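PDB 1OGF: HIGH affinity ribose transport protein RBSD from Bacillus subtilis, which probably catalyses the interconversion of the beta-pyran and beta-furan forms of D-ribose, working as a homodecamer built from two pentamers. Local coordinates for residues L38-S43 against A108-R113; P49-T54 against T114-P119; E99-L104 against N122-A127. One frame throughout, in Å; residues are numbered along the deposited sequence.

Contact 1 of 3, residues L38-S43 against A108-R113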
ATOM      1  N   LEU A  38       0.880  -8.946 -14.587  1.00 17.20           N
ATOM      2  CA  LEU A  38       0.153  -7.784 -15.072  1.00 18.28           C
ATOM      3  C   LEU A  38      -0.582  -8.093 -16.368  1.00 19.63           C
ATOM      4  O   LEU A  38      -0.026  -8.715 -17.280  1.00 18.73           O
ATOM      5  CB  LEU A  38       1.104  -6.620 -15.321  1.00 18.64           C
ATOM      6  CG  LEU A  38       0.452  -5.414 -16.003  1.00 20.90           C
ATOM      7  CD1 LEU A  38      -0.598  -4.781 -15.088  1.00 19.72           C
ATOM      8  CD2 LEU A  38       1.530  -4.409 -16.359  1.00 22.04           C
ATOM      9  N   LYS A  39      -1.836  -7.656 -16.437  1.00 20.55           N
ATOM     10  CA  LYS A  39      -2.650  -7.846 -17.626  1.00 20.62           C
ATOM     11  C   LYS A  39      -2.936  -6.493 -18.260  1.00 20.04           C
ATOM     12  O   LYS A  39      -3.546  -5.624 -17.630  1.00 18.91           O
ATOM     13  CB  LYS A  39      -3.992  -8.506 -17.298  1.00 20.02           C
ATOM     14  CG  LYS A  39      -4.847  -8.707 -18.540  1.00 24.27           C
ATOM     15  CD  LYS A  39      -6.325  -8.900 -18.237  1.00 24.77           C
ATOM     16  CE  LYS A  39      -6.659 -10.340 -17.910  1.00 24.99           C
ATOM     17  NZ  LYS A  39      -8.131 -10.503 -17.753  1.00 24.33           N
ATOM     18  N   ILE A  40      -2.487  -6.321 -19.503  1.00 19.54           N
ATOM     19  CA  ILE A  40      -2.726  -5.095 -20.262  1.00 19.45           C
ATOM     20  C   ILE A  40      -3.699  -5.505 -21.366  1.00 20.85           C
ATOM     21  O   ILE A  40      -3.299  -6.069 -22.386  1.00 21.67           O
ATOM     22  CB  ILE A  40      -1.423  -4.558 -20.885  1.00 19.43           C
ATOM     23  CG1 ILE A  40      -0.439  -4.175 -19.770  1.00 16.72           C
ATOM     24  CG2 ILE A  40      -1.731  -3.354 -21.784  1.00 18.29           C
ATOM     25  CD1 ILE A  40       0.983  -3.885 -20.252  1.00 19.44           C
ATOM     26  N   ASP A  41      -4.977  -5.223 -21.143  1.00 19.48           N
ATOM     27  CA  ASP A  41      -6.047  -5.592 -22.069  1.00 20.84           C
ATOM     28  C   ASP A  41      -6.327  -4.529 -23.132  1.00 21.71           C
ATOM     29  O   ASP A  41      -6.852  -3.458 -22.828  1.00 19.38           O
ATOM     30  CB  ASP A  41      -7.323  -5.879 -21.265  1.00 20.28           C
ATOM     31  CG  ASP A  41      -8.401  -6.541 -22.092  1.00 21.87           C
ATOM     32  OD1 ASP A  41      -9.441  -6.921 -21.505  1.00 22.41           O
ATOM     33  OD2 ASP A  41      -8.214  -6.680 -23.321  1.00 20.31           O
ATOM     34  N   LEU A  42      -5.990  -4.847 -24.379  1.00 22.20           N
ATOM     35  CA  LEU A  42      -6.194  -3.932 -25.488  1.00 23.62           C
ATOM     36  C   LEU A  42      -7.519  -4.166 -26.195  1.00 25.24           C
ATOM     37  O   LEU A  42      -7.982  -3.305 -26.942  1.00 27.29           O
ATOM     38  CB  LEU A  42      -5.057  -4.073 -26.497  1.00 21.72           C
ATOM     39  CG  LEU A  42      -3.644  -3.852 -25.954  1.00 21.79           C
ATOM     40  CD1 LEU A  42      -2.637  -4.210 -27.035  1.00 18.77           C
ATOM     41  CD2 LEU A  42      -3.468  -2.400 -25.496  1.00 17.85           C
ATOM     42  N   SER A  43      -8.133  -5.320 -25.948  1.00 26.14           N
ATOM     43  CA  SER A  43      -9.400  -5.683 -26.589  1.00 25.93           C
ATOM     44  C   SER A  43     -10.403  -4.542 -26.672  1.00 25.89           C
ATOM     45  O   SER A  43     -10.501  -3.714 -25.769  1.00 27.06           O
ATOM     46  CB  SER A  43     -10.045  -6.881 -25.873  1.00 27.04           C
ATOM     47  OG  SER A  43     -10.540  -6.533 -24.593  1.00 31.70           O
ATOM     48  N   ALA A 108       5.995 -14.624 -17.137  1.00 27.70           N
ATOM     49  CA  ALA A 108       5.892 -13.440 -17.987  1.00 26.05           C
ATOM     50  C   ALA A 108       5.811 -12.130 -17.209  1.00 25.34           C
ATOM     51  O   ALA A 108       5.275 -12.087 -16.098  1.00 24.68           O
ATOM     52  CB  ALA A 108       4.689 -13.563 -18.895  1.00 23.99           C
ATOM     53  N   LYS A 109       6.338 -11.064 -17.809  1.00 22.16           N
ATOM     54  CA  LYS A 109       6.322  -9.743 -17.197  1.00 21.42           C
ATOM     55  C   LYS A 109       4.933  -9.155 -17.344  1.00 20.00           C
ATOM     56  O   LYS A 109       4.560  -8.224 -16.628  1.00 20.36           O
ATOM     57  CB  LYS A 109       7.353  -8.821 -17.870  1.00 19.79           C
ATOM     58  CG  LYS A 109       8.777  -9.327 -17.749  1.00 21.30           C
ATOM     59  CD  LYS A 109       9.163  -9.514 -16.278  1.00 23.49           C
ATOM     60  CE  LYS A 109      10.465 -10.298 -16.138  1.00 25.52           C
ATOM     61  NZ  LYS A 109      10.791 -10.587 -14.712  1.00 26.72           N
ATOM     62  N   ALA A 110       4.169  -9.706 -18.277  1.00 17.98           N
ATOM     63  CA  ALA A 110       2.818  -9.234 -18.523  1.00 17.80           C
ATOM     64  C   ALA A 110       2.162 -10.039 -19.622  1.00 17.70           C
ATOM     65  O   ALA A 110       2.834 -10.699 -20.423  1.00 16.69           O
ATOM     66  CB  ALA A 110       2.832  -7.755 -18.920  1.00 19.90           C
ATOM     67  N   VAL A 111       0.837  -9.980 -19.644  1.00 17.16           N
ATOM     68  CA  VAL A 111       0.056 -10.658 -20.663  1.00 17.00           C
ATOM     69  C   VAL A 111      -0.735  -9.569 -21.363  1.00 16.28           C
ATOM     70  O   VAL A 111      -1.479  -8.829 -20.724  1.00 13.08           O
ATOM     71  CB  VAL A 111      -0.926 -11.696 -20.056  1.00 17.88           C
ATOM     72  CG1 VAL A 111      -1.866 -12.236 -21.140  1.00 16.16           C
ATOM     73  CG2 VAL A 111      -0.145 -12.840 -19.428  1.00 16.49           C
ATOM     74  N   ILE A 112      -0.539  -9.460 -22.676  1.00 15.46           N
ATOM     75  CA  ILE A 112      -1.243  -8.472 -23.484  1.00 16.90           C
ATOM     76  C   ILE A 112      -2.449  -9.186 -24.070  1.00 18.38           C
ATOM     77  O   ILE A 112      -2.308 -10.075 -24.913  1.00 21.28           O
ATOM     78  CB  ILE A 112      -0.361  -7.959 -24.645  1.00 15.89           C
ATOM     79  CG1 ILE A 112       1.025  -7.581 -24.114  1.00 15.66           C
ATOM     80  CG2 ILE A 112      -1.035  -6.783 -25.312  1.00 13.98           C
ATOM     81  CD1 ILE A 112       2.036  -7.214 -25.190  1.00 18.13           C
ATOM     82  N   ARG A 113      -3.636  -8.811 -23.619  1.00 18.23           N
ATOM     83  CA  ARG A 113      -4.844  -9.444 -24.109  1.00 19.91           C
ATOM     84  C   ARG A 113      -5.339  -8.747 -25.367  1.00 20.49           C
ATOM     85  O   ARG A 113      -5.595  -7.549 -25.354  1.00 20.40           O
ATOM     86  CB  ARG A 113      -5.934  -9.404 -23.035  1.00 19.72           C
ATOM     87  CG  ARG A 113      -7.214 -10.147 -23.391  1.00 20.51           C
ATOM     88  CD  ARG A 113      -8.155 -10.214 -22.186  1.00 22.02           C
ATOM     89  NE  ARG A 113      -9.323 -11.057 -22.436  1.00 21.35           N
ATOM     90  CZ  ARG A 113     -10.575 -10.611 -22.487  1.00 19.05           C
ATOM     91  NH1 ARG A 113     -10.840  -9.322 -22.305  1.00 17.23           N
ATOM     92  NH2 ARG A 113     -11.569 -11.462 -22.710  1.00 19.31           N
TER
HETATM   93  O   HOH W   1       3.579  -8.881 -14.217  1.00 40.03           O

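Contact 2 of 3, residues P49-T54 against T114-P119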
ATOM      1  N   PRO A  49      -8.395  -5.816 -30.911  1.00 32.85           N
ATOM      2  CA  PRO A  49      -7.452  -5.893 -32.030  1.00 31.93           C
ATOM      3  C   PRO A  49      -7.070  -7.348 -32.284  1.00 32.68           C
ATOM      4  O   PRO A  49      -7.154  -8.185 -31.382  1.00 30.60           O
ATOM      5  CB  PRO A  49      -6.275  -5.060 -31.540  1.00 31.54           C
ATOM      6  CG  PRO A  49      -6.288  -5.333 -30.069  1.00 30.85           C
ATOM      7  CD  PRO A  49      -7.755  -5.196 -29.737  1.00 30.16           C
ATOM      8  N   ALA A  50      -6.631  -7.638 -33.505  1.00 31.81           N
ATOM      9  CA  ALA A  50      -6.262  -8.997 -33.877  1.00 31.38           C
ATOM     10  C   ALA A  50      -4.919  -9.443 -33.329  1.00 30.67           C
ATOM     11  O   ALA A  50      -4.012  -8.634 -33.136  1.00 30.59           O
ATOM     12  CB  ALA A  50      -6.266  -9.141 -35.402  1.00 32.47           C
ATOM     13  N   PHE A  51      -4.811 -10.747 -33.093  1.00 30.93           N
ATOM     14  CA  PHE A  51      -3.596 -11.374 -32.585  1.00 30.01           C
ATOM     15  C   PHE A  51      -2.431 -11.029 -33.497  1.00 31.79           C
ATOM     16  O   PHE A  51      -1.349 -10.648 -33.043  1.00 32.78           O
ATOM     17  CB  PHE A  51      -3.775 -12.889 -32.568  1.00 26.87           C
ATOM     18  CG  PHE A  51      -2.524 -13.651 -32.238  1.00 23.92           C
ATOM     19  CD1 PHE A  51      -2.018 -13.663 -30.945  1.00 24.45           C
ATOM     20  CD2 PHE A  51      -1.868 -14.385 -33.216  1.00 23.42           C
ATOM     21  CE1 PHE A  51      -0.875 -14.405 -30.628  1.00 23.44           C
ATOM     22  CE2 PHE A  51      -0.726 -15.128 -32.915  1.00 24.24           C
ATOM     23  CZ  PHE A  51      -0.230 -15.136 -31.616  1.00 24.43           C
ATOM     24  N   GLN A  52      -2.658 -11.180 -34.795  1.00 33.25           N
ATOM     25  CA  GLN A  52      -1.625 -10.895 -35.773  1.00 33.24           C
ATOM     26  C   GLN A  52      -1.204  -9.432 -35.765  1.00 30.91           C
ATOM     27  O   GLN A  52      -0.013  -9.134 -35.699  1.00 31.10           O
ATOM     28  CB  GLN A  52      -2.095 -11.312 -37.164  1.00 35.30           C
ATOM     29  CG  GLN A  52      -2.000 -12.806 -37.397  1.00 38.07           C
ATOM     30  CD  GLN A  52      -2.581 -13.224 -38.728  1.00 40.99           C
ATOM     31  OE1 GLN A  52      -3.799 -13.327 -38.884  1.00 40.62           O
ATOM     32  NE2 GLN A  52      -1.712 -13.445 -39.705  1.00 41.80           N
ATOM     33  N   ASP A  53      -2.169  -8.521 -35.820  1.00 30.81           N
ATOM     34  CA  ASP A  53      -1.843  -7.101 -35.816  1.00 32.93           C
ATOM     35  C   ASP A  53      -1.016  -6.741 -34.586  1.00 32.98           C
ATOM     36  O   ASP A  53       0.010  -6.065 -34.691  1.00 34.03           O
ATOM     37  CB  ASP A  53      -3.113  -6.253 -35.842  1.00 36.29           C
ATOM     38  CG  ASP A  53      -3.896  -6.422 -37.123  1.00 40.37           C
ATOM     39  OD1 ASP A  53      -3.266  -6.634 -38.180  1.00 42.17           O
ATOM     40  OD2 ASP A  53      -5.141  -6.331 -37.077  1.00 45.30           O
ATOM     41  N   THR A  54      -1.460  -7.205 -33.422  1.00 30.80           N
ATOM     42  CA  THR A  54      -0.754  -6.932 -32.173  1.00 27.64           C
ATOM     43  C   THR A  54       0.643  -7.537 -32.187  1.00 26.40           C
ATOM     44  O   THR A  54       1.611  -6.899 -31.768  1.00 26.26           O
ATOM     45  CB  THR A  54      -1.524  -7.505 -30.968  1.00 26.23           C
ATOM     46  OG1 THR A  54      -2.845  -6.955 -30.950  1.00 25.63           O
ATOM     47  CG2 THR A  54      -0.815  -7.158 -29.665  1.00 24.01           C
ATOM     48  N   THR A 114      -5.462  -9.507 -26.451  1.00 22.27           N
ATOM     49  CA  THR A 114      -5.958  -8.973 -27.718  1.00 22.98           C
ATOM     50  C   THR A 114      -7.436  -9.336 -27.784  1.00 24.30           C
ATOM     51  O   THR A 114      -7.971  -9.938 -26.847  1.00 24.34           O
ATOM     52  CB  THR A 114      -5.217  -9.595 -28.926  1.00 22.23           C
ATOM     53  OG1 THR A 114      -5.503 -10.995 -29.008  1.00 22.49           O
ATOM     54  CG2 THR A 114      -3.717  -9.416 -28.773  1.00 21.44           C
ATOM     55  N   GLY A 115      -8.105  -8.963 -28.868  1.00 24.38           N
ATOM     56  CA  GLY A 115      -9.516  -9.284 -28.997  1.00 24.18           C
ATOM     57  C   GLY A 115      -9.713 -10.533 -29.832  1.00 25.06           C
ATOM     58  O   GLY A 115     -10.830 -10.852 -30.238  1.00 25.00           O
ATOM     59  N   GLU A 116      -8.616 -11.242 -30.079  1.00 26.36           N
ATOM     60  CA  GLU A 116      -8.618 -12.456 -30.889  1.00 27.85           C
ATOM     61  C   GLU A 116      -9.551 -13.536 -30.344  1.00 29.68           C
ATOM     62  O   GLU A 116      -9.400 -13.988 -29.201  1.00 29.56           O
ATOM     63  CB  GLU A 116      -7.188 -12.998 -30.982  1.00 29.21           C
ATOM     64  CG  GLU A 116      -6.947 -14.075 -32.041  1.00 32.49           C
ATOM     65  CD  GLU A 116      -7.297 -13.609 -33.447  1.00 35.03           C
ATOM     66  OE1 GLU A 116      -6.951 -12.461 -33.803  1.00 33.54           O
ATOM     67  OE2 GLU A 116      -7.912 -14.396 -34.201  1.00 36.84           O
ATOM     68  N   PHE A 117     -10.518 -13.940 -31.167  1.00 29.33           N
ATOM     69  CA  PHE A 117     -11.480 -14.980 -30.796  1.00 30.18           C
ATOM     70  C   PHE A 117     -11.204 -16.257 -31.572  1.00 30.05           C
ATOM     71  O   PHE A 117     -12.116 -16.874 -32.117  1.00 29.39           O
ATOM     72  CB  PHE A 117     -12.910 -14.521 -31.079  1.00 28.01           C
ATOM     73  CG  PHE A 117     -13.624 -13.967 -29.877  1.00 27.25           C
ATOM     74  CD1 PHE A 117     -13.032 -12.988 -29.085  1.00 26.45           C
ATOM     75  CD2 PHE A 117     -14.914 -14.385 -29.568  1.00 24.27           C
ATOM     76  CE1 PHE A 117     -13.718 -12.438 -27.996  1.00 26.35           C
ATOM     77  CE2 PHE A 117     -15.603 -13.842 -28.490  1.00 25.37           C
ATOM     78  CZ  PHE A 117     -15.006 -12.863 -27.703  1.00 23.50           C
ATOM     79  N   THR A 118      -9.933 -16.643 -31.603  1.00 31.14           N
ATOM     80  CA  THR A 118      -9.473 -17.834 -32.305  1.00 32.25           C
ATOM     81  C   THR A 118      -8.694 -18.739 -31.348  1.00 33.15           C
ATOM     82  O   THR A 118      -7.796 -18.284 -30.638  1.00 34.05           O
ATOM     83  CB  THR A 118      -8.561 -17.448 -33.504  1.00 32.30           C
ATOM     84  OG1 THR A 118      -9.356 -16.826 -34.522  1.00 32.50           O
ATOM     85  CG2 THR A 118      -7.870 -18.669 -34.077  1.00 32.54           C
ATOM     86  N   PRO A 119      -9.028 -20.043 -31.330  1.00 33.70           N
ATOM     87  CA  PRO A 119      -8.414 -21.077 -30.490  1.00 32.29           C
ATOM     88  C   PRO A 119      -6.884 -21.124 -30.437  1.00 33.40           C
ATOM     89  O   PRO A 119      -6.203 -21.214 -31.464  1.00 33.90           O
ATOM     90  CB  PRO A 119      -9.007 -22.367 -31.057  1.00 33.07           C
ATOM     91  CG  PRO A 119     -10.385 -21.937 -31.452  1.00 32.18           C
ATOM     92  CD  PRO A 119     -10.118 -20.619 -32.144  1.00 33.78           C
TER
HETATM   93  O   HOH W   2      -5.047 -12.711 -35.632  1.00 32.82           O

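Contact 3 of 3, residues E99-L104 against N122-A127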
ATOM      1  N   GLU A  99      -0.881 -26.739 -22.069  1.00 32.44           N
ATOM      2  CA  GLU A  99      -0.689 -26.796 -20.620  1.00 32.37           C
ATOM      3  C   GLU A  99       0.692 -26.285 -20.229  1.00 31.29           C
ATOM      4  O   GLU A  99       0.812 -25.419 -19.358  1.00 30.94           O
ATOM      5  CB  GLU A  99      -0.871 -28.225 -20.097  1.00 33.96           C
ATOM      6  CG  GLU A  99      -2.276 -28.787 -20.273  1.00 35.95           C
ATOM      7  CD  GLU A  99      -3.350 -27.871 -19.712  1.00 37.57           C
ATOM      8  OE1 GLU A  99      -3.231 -27.449 -18.542  1.00 37.06           O
ATOM      9  OE2 GLU A  99      -4.318 -27.576 -20.446  1.00 39.16           O
ATOM     10  N   GLU A 100       1.733 -26.819 -20.862  1.00 29.74           N
ATOM     11  CA  GLU A 100       3.091 -26.380 -20.562  1.00 29.96           C
ATOM     12  C   GLU A 100       3.164 -24.877 -20.815  1.00 28.60           C
ATOM     13  O   GLU A 100       3.752 -24.134 -20.033  1.00 27.03           O
ATOM     14  CB  GLU A 100       4.108 -27.067 -21.472  1.00 33.36           C
ATOM     15  CG  GLU A 100       4.023 -28.575 -21.531  1.00 39.40           C
ATOM     16  CD  GLU A 100       4.939 -29.142 -22.601  1.00 42.14           C
ATOM     17  OE1 GLU A 100       6.171 -29.014 -22.448  1.00 44.28           O
ATOM     18  OE2 GLU A 100       4.430 -29.704 -23.600  1.00 43.44           O
ATOM     19  N   PHE A 101       2.563 -24.448 -21.924  1.00 26.46           N
ATOM     20  CA  PHE A 101       2.546 -23.048 -22.315  1.00 25.14           C
ATOM     21  C   PHE A 101       2.012 -22.179 -21.182  1.00 24.58           C
ATOM     22  O   PHE A 101       2.667 -21.223 -20.767  1.00 23.94           O
ATOM     23  CB  PHE A 101       1.671 -22.851 -23.561  1.00 25.21           C
ATOM     24  CG  PHE A 101       1.600 -21.418 -24.038  1.00 25.00           C
ATOM     25  CD1 PHE A 101       2.608 -20.882 -24.838  1.00 25.10           C
ATOM     26  CD2 PHE A 101       0.536 -20.596 -23.660  1.00 24.13           C
ATOM     27  CE1 PHE A 101       2.560 -19.542 -25.254  1.00 23.62           C
ATOM     28  CE2 PHE A 101       0.476 -19.261 -24.068  1.00 22.61           C
ATOM     29  CZ  PHE A 101       1.491 -18.730 -24.868  1.00 23.76           C
ATOM     30  N   LYS A 102       0.822 -22.511 -20.688  1.00 23.73           N
ATOM     31  CA  LYS A 102       0.216 -21.742 -19.610  1.00 23.91           C
ATOM     32  C   LYS A 102       1.108 -21.683 -18.375  1.00 24.38           C
ATOM     33  O   LYS A 102       1.214 -20.639 -17.737  1.00 24.66           O
ATOM     34  CB  LYS A 102      -1.158 -22.308 -19.250  1.00 23.50           C
ATOM     35  CG  LYS A 102      -2.203 -22.057 -20.332  1.00 22.02           C
ATOM     36  CD  LYS A 102      -3.627 -22.181 -19.809  1.00 23.66           C
ATOM     37  CE  LYS A 102      -3.968 -23.595 -19.347  1.00 25.91           C
ATOM     38  NZ  LYS A 102      -5.357 -23.659 -18.781  1.00 28.17           N
ATOM     39  N   LEU A 103       1.764 -22.794 -18.055  1.00 24.27           N
ATOM     40  CA  LEU A 103       2.653 -22.834 -16.905  1.00 24.70           C
ATOM     41  C   LEU A 103       3.802 -21.852 -17.115  1.00 26.14           C
ATOM     42  O   LEU A 103       4.341 -21.282 -16.157  1.00 25.05           O
ATOM     43  CB  LEU A 103       3.212 -24.247 -16.705  1.00 22.52           C
ATOM     44  CG  LEU A 103       2.264 -25.334 -16.174  1.00 25.05           C
ATOM     45  CD1 LEU A 103       3.030 -26.644 -16.033  1.00 23.63           C
ATOM     46  CD2 LEU A 103       1.689 -24.926 -14.823  1.00 23.63           C
ATOM     47  N   LEU A 104       4.163 -21.652 -18.379  1.00 26.02           N
ATOM     48  CA  LEU A 104       5.255 -20.754 -18.729  1.00 26.58           C
ATOM     49  C   LEU A 104       4.868 -19.298 -18.570  1.00 24.74           C
ATOM     50  O   LEU A 104       5.698 -18.474 -18.204  1.00 23.77           O
ATOM     51  CB  LEU A 104       5.708 -21.007 -20.165  1.00 28.15           C
ATOM     52  CG  LEU A 104       7.133 -21.541 -20.281  1.00 31.32           C
ATOM     53  CD1 LEU A 104       7.380 -22.039 -21.696  1.00 30.68           C
ATOM     54  CD2 LEU A 104       8.126 -20.438 -19.893  1.00 31.13           C
ATOM     55  N   ASN A 122      -2.176 -17.690 -29.015  1.00 26.40           N
ATOM     56  CA  ASN A 122      -1.339 -17.088 -27.979  1.00 25.80           C
ATOM     57  C   ASN A 122       0.117 -17.378 -28.262  1.00 25.47           C
ATOM     58  O   ASN A 122       0.436 -18.373 -28.900  1.00 26.10           O
ATOM     59  CB  ASN A 122      -1.649 -17.674 -26.596  1.00 25.20           C
ATOM     60  CG  ASN A 122      -3.118 -17.643 -26.257  1.00 27.04           C
ATOM     61  OD1 ASN A 122      -3.813 -18.658 -26.361  1.00 30.20           O
ATOM     62  ND2 ASN A 122      -3.608 -16.477 -25.851  1.00 23.40           N
ATOM     63  N   CYS A 123       0.998 -16.511 -27.776  1.00 24.72           N
ATOM     64  CA  CYS A 123       2.429 -16.714 -27.943  1.00 25.47           C
ATOM     65  C   CYS A 123       3.210 -15.928 -26.896  1.00 24.32           C
ATOM     66  O   CYS A 123       2.701 -14.970 -26.320  1.00 23.28           O
ATOM     67  CB  CYS A 123       2.887 -16.306 -29.349  1.00 25.75           C
ATOM     68  SG  CYS A 123       2.930 -14.535 -29.646  1.00 28.03           S
ATOM     69  N   ILE A 124       4.443 -16.361 -26.658  1.00 24.32           N
ATOM     70  CA  ILE A 124       5.349 -15.735 -25.708  1.00 24.40           C
ATOM     71  C   ILE A 124       6.566 -15.197 -26.454  1.00 23.79           C
ATOM     72  O   ILE A 124       7.240 -15.938 -27.165  1.00 24.04           O
ATOM     73  CB  ILE A 124       5.848 -16.757 -24.647  1.00 23.80           C
ATOM     74  CG1 ILE A 124       4.782 -16.961 -23.570  1.00 25.28           C
ATOM     75  CG2 ILE A 124       7.151 -16.282 -24.025  1.00 23.05           C
ATOM     76  CD1 ILE A 124       5.100 -18.103 -22.617  1.00 24.32           C
ATOM     77  N   LEU A 125       6.839 -13.907 -26.295  1.00 24.32           N
ATOM     78  CA  LEU A 125       8.001 -13.301 -26.932  1.00 24.66           C
ATOM     79  C   LEU A 125       9.121 -13.217 -25.902  1.00 25.32           C
ATOM     80  O   LEU A 125       8.952 -12.629 -24.834  1.00 25.39           O
ATOM     81  CB  LEU A 125       7.667 -11.899 -27.445  1.00 22.80           C
ATOM     82  CG  LEU A 125       6.493 -11.814 -28.418  1.00 22.22           C
ATOM     83  CD1 LEU A 125       6.321 -10.376 -28.895  1.00 18.76           C
ATOM     84  CD2 LEU A 125       6.738 -12.760 -29.592  1.00 22.34           C
ATOM     85  N   GLN A 126      10.259 -13.819 -26.229  1.00 26.24           N
ATOM     86  CA  GLN A 126      11.415 -13.822 -25.344  1.00 27.59           C
ATOM     87  C   GLN A 126      12.454 -12.823 -25.845  1.00 28.68           C
ATOM     88  O   GLN A 126      13.105 -13.043 -26.871  1.00 29.09           O
ATOM     89  CB  GLN A 126      12.017 -15.224 -25.283  1.00 27.28           C
ATOM     90  CG  GLN A 126      13.153 -15.363 -24.300  1.00 29.40           C
ATOM     91  CD  GLN A 126      13.615 -16.799 -24.150  1.00 31.12           C
ATOM     92  OE1 GLN A 126      12.833 -17.679 -23.785  1.00 29.98           O
ATOM     93  NE2 GLN A 126      14.895 -17.044 -24.426  1.00 31.66           N
ATOM     94  N   ALA A 127      12.600 -11.728 -25.104  1.00 29.09           N
ATOM     95  CA  ALA A 127      13.526 -10.643 -25.431  1.00 28.30           C
ATOM     96  C   ALA A 127      14.965 -11.049 -25.736  1.00 28.96           C
ATOM     97  O   ALA A 127      15.564 -11.857 -25.024  1.00 28.09           O
ATOM     98  CB  ALA A 127      13.525  -9.616 -24.298  1.00 26.55           C
TER

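Contact 1 of 3, residues L38-S43 against A108-R113
Arg113 and Asp41 lie side by side on one face of the sheet, pointing the same way, and the arginine can be followed along the aspartate from root to tip. Its CB and CG both pass Asp41 OD2, the CG atom at 3.6 Å from that oxygen. CD then moves on to the other carboxylate oxygen, 3.6 Å from Asp41 OD1. With CG anti to the backbone N (chi1 -175°) and the chain extended as far as NE, the guanidinium is carried beyond the carboxylate, and NH1 turns back to form a salt bridge of 2.9 Å with Asp41 OD1. The acid meets the guanidinium edge nearly in its plane; the two flat groups are 75° apart, and a single N-H, from NH1, bonds to the carboxylate. NH2 goes to the carbonyl of Ala29, while NH1 also meets Leu7 O of a second subunit.

Beneath this pair runs a parallel strand pairing, strand 39-41 forming the outer edge of the chain's mixed sheet beside strand 110-113. Val111 N bonds to Leu38 O at 2.8 Å, Ile40 N to Val111 O, and Arg113 N to Ile40 O. Where the strand ends, Leu42 N still reaches Arg113 O, at 2.9 Å.

Asp41 OD2 is occupied within its own segment: Ser43 N and Ser43 OG approach it from the same face of the carboxylate, the backbone bond making an Asx turn. On the face that carries Ile40, Leu42 CD1 presses against Ile112 CG2 at 3.5 Å, a tight carbon contact.

Contact 2 of 3, residues P49-T54 against T114-P119
Glu116 sends its carboxylate to the start of helix 51-61, where OE1 accepts a nearly straight hydrogen bond of 2.8 Å from Phe51 N. Ala50 holds the N-cap position but has no side-chain acceptor to offer, and a glutamate from the loop that follows strand 110-113 supplies one instead. Phe51 N comes to OE1 on the anti side, 21° out of the carboxylate plane. OE1 also accepts from a water, which in turn accepts from Gln52 N, and two amides of the first turn are thereby served directly or through solvent. The partial positive charge of the helix start would probably favour the ionised acid.

In Glu116, CG lies anti to the backbone N (chi1 -167°), which puts it 3.4 Å from Phe51 CB; the bend at chi2 (58°) then turns the carboxylate toward Phe51 N. A backbone-to-backbone bond joins the segments beside it: Gly115 N donates to Pro49 O at 2.8 Å, in the plane of the carbonyl. Pro49 follows a cis peptide bond.

Around this first shell stand the residues that position it. The other carboxylate oxygen, Glu116 OE2, accepts from Thr118 OG1 at 2.8 Å through its anti lone pair, which limits the rotation of the group. Thr114 OG1 bonds to the carbonyl of Ala27, tying the loop to strand 23-27. The glutamate side chain also touches Ala121 and lies about 4 Å, between nearest side-chain atoms, from Asp28, both substrate-binding residues, which places the glutamate beside the probable ribose pocket. On the side of Thr114, its methyl CG2 packs on Thr54, whose OG1 lies 3.4 Å from that carbon and donates to Ala50 O.

Contact 3 of 3, residues E99-L104 against N122-A127
Phe101 provides most of the apolar contact between helix 99-104 and strand 123-127, its ring reaching from the helix to three consecutive residues of the other segment. CE1 meets Ile124 CG1 at 3.8 Å, the two side chains sliding past each other in opposite directions. CE2 lies 3.7 Å from Asn122 CB, and the Phe101 and Asn122 side chains cross at about a right angle. About one turn on, Leu104 CB sits 3.8 Å from Ile124 CD1, so that the isoleucine is touched by both helix residues.

This is helix-on-sheet packing of an alpha/beta fold: the strand, antiparallel to its neighbours 23-27 and 64-70, turns Ile124 toward the helix and Cys123 to the opposite face, where Phe51 of helix 51-61 covers it.

Contacts with the backbone make up the second kind. With CG anti to the backbone N (chi1 -180°), Phe101 drives its ring edge at the strand, and Cys123 C and Ile124 N lie in the ring plane. CZ comes within 3.7 Å of Cys123 N. An alanine here would remove the ring and is likely to leave a gap between helix and strand, with Asn122 CB and Ile124 CG1 less firmly placed. No hydrogen bond crosses between the segments. The packing lies next to the substrate site, Asn122 being one of its residues and the Phe101 side chain lying near His98, another.

In the fold
Contacts 1 and 3 include strands of the same mixed sheet: contact 1 pairs two of them at one margin, and contact 3 covers a central strand with a helix; both are buried. Contact 2 is only partly buried and lies beside the sheet, between a helix start and the loop after strand 110-113. Chemistry follows place: backbone bonding and a salt bridge facing another subunit in contact 1, carboxylate and water bonding beside the pocket in contact 2, largely apolar packing without a hydrogen bond across it in contact 3. Contact 1 runs directly into contact 2, Ser43 and Leu42 packing on Pro49, while the Phe51 ring touches Asn122 and Cys123 and thus joins contact 2 to contact 3.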